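Local coordinates for Co-chaperone DjlA N-terminal domain-containing protein (Porphyromonas gingivalis, PDB 2H5N) that is of unknown function but binds a magnesium ion and belongs to the TerB family named after tellurite resistance proteins, at residues A77-D80 / E81-K85. Sequence-based numbering, arbitrary orientation.
Sequences ARMD and EERKK
Asp80 meets Arg83 with both oxygens of its carboxylate. Asp80 OD1 accepts from Arg83 NE at 2.9 Å, a nearly straight bond (166°) made through the syn lone pair, and the carboxylate and guanidinium planes lie only 10° apart, as a salt bridge between two flat charged groups allows. A weak bond from Arg83 NH1 to Asp80 OD1 (3.4 Å) adds to it. Asp80 OD2 accepts the backbone N-H of Arg83 at 3.2 Å, a capping bond, the donor standing above the carboxylate plane. With CG set between its own N and carbonyl carbon (chi1 54°), the short Asp80 side chain folds back over the first turn, where aspartate suits the N-cap: its negative charge would probably also interact favourably with the partial positive charge at this helix end. Helix 81-94 starts here, after the short turn from helix 69-77, and its first regular bond runs from Lys84 N to Asp80 O (3.1 Å). Met79 CG lies over one face of the Arg83 guanidinium, 3.6 Å above its plane and displaced from the centre of the group, while Met79 CE reaches the backbone of Arg83 and Lys84; an unbranched, apolar chain suits this buried spot. Lys84, long and extended beyond CG, stretches back until NZ gives a 2.7 Å hydrogen bond to Ala77 O; Lys84 CE passes 3.3 Å from Met79 O. Gly117 O, just after helix 103-116, also accepts from the Lys84 ammonium. Arginine's several donors let Arg83 serve Asp80 while NH2 forms a salt bridge with Glu17 of helix 15-30.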
# COMPACT_ATOMS: atom_id res chain seq x y z
N ALA A 77 -19.23 11.49 -6.76
CA ALA A 77 -19.51 12.93 -6.78
C ALA A 77 -20.81 13.27 -7.47
O ALA A 77 -21.43 14.32 -7.18
CB ALA A 77 -18.35 13.72 -7.42
N ARG A 78 -21.24 12.41 -8.40
CA ARG A 78 -22.44 12.70 -9.18
C ARG A 78 -23.72 12.09 -8.60
O ARG A 78 -24.78 12.13 -9.23
CB ARG A 78 -22.26 12.30 -10.64
CG ARG A 78 -22.33 10.79 -10.91
CD ARG A 78 -21.84 10.54 -12.35
NE ARG A 78 -22.14 9.21 -12.89
CZ ARG A 78 -21.70 8.76 -14.07
NH1 ARG A 78 -20.94 9.54 -14.84
NH2 ARG A 78 -22.01 7.54 -14.51
N MET A 79 -23.62 11.50 -7.42
CA MET A 79 -24.81 10.89 -6.80
C MET A 79 -25.71 11.97 -6.16
O MET A 79 -25.23 13.04 -5.78
CB MET A 79 -24.44 9.85 -5.73
CG MET A 79 -23.76 8.59 -6.25
SD MET A 79 -23.28 7.34 -4.99
CE MET A 79 -22.90 8.27 -3.61
N ASP A 80 -27.00 11.66 -6.00
CA ASP A 80 -27.94 12.52 -5.28
C ASP A 80 -27.53 12.59 -3.81
O ASP A 80 -26.78 11.73 -3.32
CB ASP A 80 -29.32 11.92 -5.40
CG ASP A 80 -29.34 10.47 -4.93
OD1 ASP A 80 -28.92 9.58 -5.71
OD2 ASP A 80 -29.69 10.22 -3.78
N GLU A 81 -28.02 13.61 -3.10
CA GLU A 81 -27.57 13.85 -1.73
C GLU A 81 -27.88 12.72 -0.74
O GLU A 81 -27.12 12.50 0.19
CB GLU A 81 -28.11 15.17 -1.19
CG GLU A 81 -27.65 16.42 -1.95
CD GLU A 81 -26.15 16.60 -1.96
OE1 GLU A 81 -25.50 16.30 -0.95
OE2 GLU A 81 -25.63 17.06 -3.00
N GLU A 82 -28.99 12.02 -0.93
CA GLU A 82 -29.34 10.92 -0.01
C GLU A 82 -28.28 9.80 -0.06
O GLU A 82 -27.84 9.28 0.98
CB GLU A 82 -30.76 10.39 -0.26
CG GLU A 82 -31.11 9.07 0.47
CD GLU A 82 -32.36 9.10 1.37
OE1 GLU A 82 -32.24 9.48 2.57
OE2 GLU A 82 -33.47 8.69 0.93
N ARG A 83 -27.87 9.44 -1.26
CA ARG A 83 -26.86 8.40 -1.43
C ARG A 83 -25.49 8.87 -0.97
O ARG A 83 -24.82 8.13 -0.27
CB ARG A 83 -26.92 7.82 -2.86
CG ARG A 83 -28.09 6.80 -2.96
CD ARG A 83 -28.16 6.05 -4.28
NE ARG A 83 -27.86 6.92 -5.43
CZ ARG A 83 -27.21 6.53 -6.53
NH1 ARG A 83 -26.97 7.39 -7.51
NH2 ARG A 83 -26.79 5.28 -6.66
N LYS A 84 -25.13 10.13 -1.25
CA LYS A 84 -23.91 10.72 -0.71
C LYS A 84 -23.82 10.65 0.83
O LYS A 84 -22.75 10.37 1.38
CB LYS A 84 -23.75 12.19 -1.17
CG LYS A 84 -23.25 12.30 -2.57
CD LYS A 84 -23.04 13.76 -2.96
CE LYS A 84 -22.42 13.84 -4.33
NZ LYS A 84 -21.68 15.16 -4.60
N LYS A 85 -24.93 10.94 1.50
CA LYS A 85 -25.01 10.91 2.95
C LYS A 85 -24.73 9.50 3.50
O LYS A 85 -24.03 9.32 4.51
CB LYS A 85 -26.40 11.42 3.40
CG LYS A 85 -26.75 11.13 4.84
CD LYS A 85 -28.13 11.66 5.20
CE LYS A 85 -28.42 11.46 6.67
NZ LYS A 85 -29.22 10.23 6.96